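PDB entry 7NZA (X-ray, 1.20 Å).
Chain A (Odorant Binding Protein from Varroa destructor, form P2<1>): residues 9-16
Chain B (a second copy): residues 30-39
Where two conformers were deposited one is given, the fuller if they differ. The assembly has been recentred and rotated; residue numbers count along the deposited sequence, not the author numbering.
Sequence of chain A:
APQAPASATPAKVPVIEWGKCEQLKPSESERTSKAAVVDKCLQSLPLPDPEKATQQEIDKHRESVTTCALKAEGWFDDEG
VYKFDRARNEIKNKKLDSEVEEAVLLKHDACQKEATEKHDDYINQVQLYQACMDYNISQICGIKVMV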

# COMPACT_ATOMS: atom_id res chain seq x y z
N THR A 9 -4.42 -1.99 -14.52
CA THR A 9 -4.25 -2.75 -13.25
C THR A 9 -2.89 -2.44 -12.66
O THR A 9 -2.11 -3.40 -12.39
CB THR A 9 -4.51 -4.23 -13.43
OG1 THR A 9 -3.63 -4.77 -14.43
CG2 THR A 9 -5.92 -4.54 -13.86
N PRO A 10 -2.53 -1.19 -12.45
CA PRO A 10 -1.20 -0.89 -11.90
C PRO A 10 -0.99 -1.48 -10.51
O PRO A 10 -1.88 -1.45 -9.67
CB PRO A 10 -1.24 0.63 -11.83
CG PRO A 10 -2.68 1.00 -11.67
CD PRO A 10 -3.38 -0.01 -12.56
N ALA A 11 0.23 -1.91 -10.20
CA ALA A 11 0.62 -2.29 -8.84
C ALA A 11 0.63 -1.06 -7.97
O ALA A 11 1.07 0.00 -8.46
CB ALA A 11 1.94 -2.98 -8.81
N LYS A 12 0.19 -1.20 -6.74
CA LYS A 12 0.19 -0.09 -5.77
C LYS A 12 1.26 -0.33 -4.73
O LYS A 12 1.30 -1.41 -4.10
CB LYS A 12 -1.21 0.03 -5.16
CG LYS A 12 -2.28 0.33 -6.19
CD LYS A 12 -3.77 0.31 -5.77
CE LYS A 12 -4.74 0.65 -6.89
NZ LYS A 12 -6.14 0.36 -6.45
N VAL A 13 2.16 0.63 -4.56
CA VAL A 13 3.30 0.51 -3.63
C VAL A 13 3.29 1.73 -2.71
O VAL A 13 2.84 2.81 -3.09
CB VAL A 13 4.65 0.38 -4.39
CG1 VAL A 13 4.65 -0.85 -5.27
CG2 VAL A 13 5.00 1.60 -5.18
N PRO A 14 3.96 1.60 -1.55
CA PRO A 14 4.17 2.77 -0.71
C PRO A 14 5.05 3.81 -1.38
O PRO A 14 5.94 3.51 -2.13
CB PRO A 14 4.84 2.23 0.55
CG PRO A 14 4.61 0.72 0.52
CD PRO A 14 4.47 0.37 -0.93
N VAL A 15 4.71 5.06 -1.12
CA VAL A 15 5.43 6.23 -1.64
C VAL A 15 5.97 6.99 -0.44
O VAL A 15 5.19 7.71 0.24
CB VAL A 15 4.52 7.07 -2.50
CG1 VAL A 15 5.24 8.26 -3.04
CG2 VAL A 15 3.91 6.28 -3.65
N ILE A 16 7.22 6.75 -0.11
CA ILE A 16 7.83 7.15 1.17
C ILE A 16 9.19 7.75 0.88
O ILE A 16 9.97 7.12 0.12
CB ILE A 16 7.96 5.98 2.11
CG1 ILE A 16 6.57 5.47 2.40
CG2 ILE A 16 8.69 6.42 3.35
CD1 ILE A 16 6.59 4.26 3.36
N GLU B 30 6.82 -7.52 -10.72
CA GLU B 30 6.05 -6.33 -11.09
C GLU B 30 6.03 -5.36 -9.91
O GLU B 30 6.16 -4.15 -10.09
CB GLU B 30 4.62 -6.75 -11.47
CG GLU B 30 4.57 -7.35 -12.85
CD GLU B 30 3.30 -8.11 -13.24
OE1 GLU B 30 3.24 -8.62 -14.39
OE2 GLU B 30 2.53 -8.42 -12.37
N ARG B 31 5.85 -5.90 -8.72
CA ARG B 31 5.84 -5.06 -7.50
C ARG B 31 7.19 -4.38 -7.28
O ARG B 31 7.25 -3.19 -6.99
CB ARG B 31 5.64 -5.91 -6.24
CG ARG B 31 4.96 -5.17 -5.11
CD ARG B 31 5.10 -6.15 -3.94
NE ARG B 31 6.51 -6.31 -3.60
CZ ARG B 31 7.10 -7.43 -3.19
NH1 ARG B 31 6.43 -8.56 -3.03
NH2 ARG B 31 8.38 -7.40 -2.95
N THR B 32 8.26 -5.13 -7.44
CA THR B 32 9.61 -4.60 -7.24
C THR B 32 9.92 -3.56 -8.32
O THR B 32 10.49 -2.51 -7.97
CB THR B 32 10.63 -5.73 -7.26
OG1 THR B 32 10.32 -6.54 -6.12
CG2 THR B 32 12.05 -5.21 -7.16
N SER B 33 9.50 -3.77 -9.58
CA SER B 33 9.73 -2.76 -10.60
C SER B 33 8.97 -1.50 -10.25
O SER B 33 9.46 -0.41 -10.46
CB SER B 33 9.28 -3.25 -11.90
OG SER B 33 10.13 -4.27 -12.41
N LYS B 34 7.70 -1.62 -9.83
CA LYS B 34 6.92 -0.41 -9.51
C LYS B 34 7.57 0.37 -8.37
O LYS B 34 7.65 1.57 -8.40
CB LYS B 34 5.48 -0.82 -9.17
CG LYS B 34 4.58 0.38 -8.90
CD LYS B 34 4.52 1.43 -10.02
CE LYS B 34 3.46 2.49 -9.82
NZ LYS B 34 2.10 1.95 -10.05
N ALA B 35 8.06 -0.31 -7.35
CA ALA B 35 8.81 0.38 -6.25
C ALA B 35 10.04 1.06 -6.80
O ALA B 35 10.32 2.18 -6.36
CB ALA B 35 9.16 -0.60 -5.16
N ALA B 36 10.78 0.40 -7.68
CA ALA B 36 12.02 1.00 -8.21
C ALA B 36 11.65 2.27 -8.99
O ALA B 36 12.31 3.34 -8.87
CB ALA B 36 12.74 0.08 -9.12
N VAL B 37 10.57 2.22 -9.76
CA VAL B 37 10.13 3.38 -10.54
C VAL B 37 9.66 4.52 -9.62
O VAL B 37 10.05 5.63 -9.85
CB VAL B 37 9.06 2.93 -11.53
CG1 VAL B 37 8.27 4.07 -12.05
CG2 VAL B 37 9.65 2.07 -12.65
N VAL B 38 8.84 4.17 -8.64
CA VAL B 38 8.39 5.20 -7.69
C VAL B 38 9.58 5.81 -6.94
O VAL B 38 9.63 7.06 -6.79
CB VAL B 38 7.33 4.61 -6.74
CG1 VAL B 38 7.21 5.48 -5.47
CG2 VAL B 38 6.05 4.39 -7.49
N ASP B 39 10.56 5.06 -6.53
CA ASP B 39 11.67 5.59 -5.73
C ASP B 39 12.47 6.47 -6.64
O ASP B 39 12.94 7.56 -6.18
CB ASP B 39 12.47 4.47 -5.11
CG ASP B 39 11.71 3.80 -3.97
OD1 ASP B 39 10.72 4.40 -3.45
OD2 ASP B 39 12.11 2.67 -3.62
O HOH W 1 8.51 4.56 -1.79
O HOH W 2 11.71 5.62 -1.27

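An extended segment of chain A, with no regular secondary structure between Thr A9 and Val A15, lies against one helix of chain B, and the two stretches together bury 380 Å². Val A13, Lys B34 and Ala A11 contribute most to this area.

Val A13 points its CA-to-CB bond toward the helix and, in the m rotamer, packs both methyls against Lys B34. CG1 lies 3.8 Å from Lys B34 CG and 3.9 Å from the carbonyl oxygen Arg B31 O, so it packs on backbone as well as on the aliphatic part of the lysine. CG2 lies 3.9 Å from Lys B34 CG and also reaches Val B38 CG2 at 3.8 Å. Because Arg B31, Lys B34, Ala B35 and Val B38 are spaced three or four apart, they fall on one side of the helix, and the valine rests among them.

Lys B34 combines apolar and polar contacts. Its methylene chain covers Val A13, while chi2 in p and chi4 in m bend the side chain so that its ammonium group reaches the chain A backbone: Lys B34 NZ donates a hydrogen bond of 2.7 Å to Ala A11 O. This is the only direct hydrogen bond between the stretches. Ala A11 also directs its CB toward the helix, 4.2 Å from Lys B34 CB.

Farther along, Val B38 is shared by two valines, since its CG1 lies 3.9 Å from Val A15 CG2. Beyond this apolar patch the contact is mediated by water. One water accepts from Ile A16 N (3.0 Å from its oxygen) and lies 2.8 Å from both Pro A14 O and Asp B39 OD1; a second lies 2.7 Å from both Ile A16 O and Asp B39 OD1. The aspartate is thus linked to chain A through solvent, without direct contact.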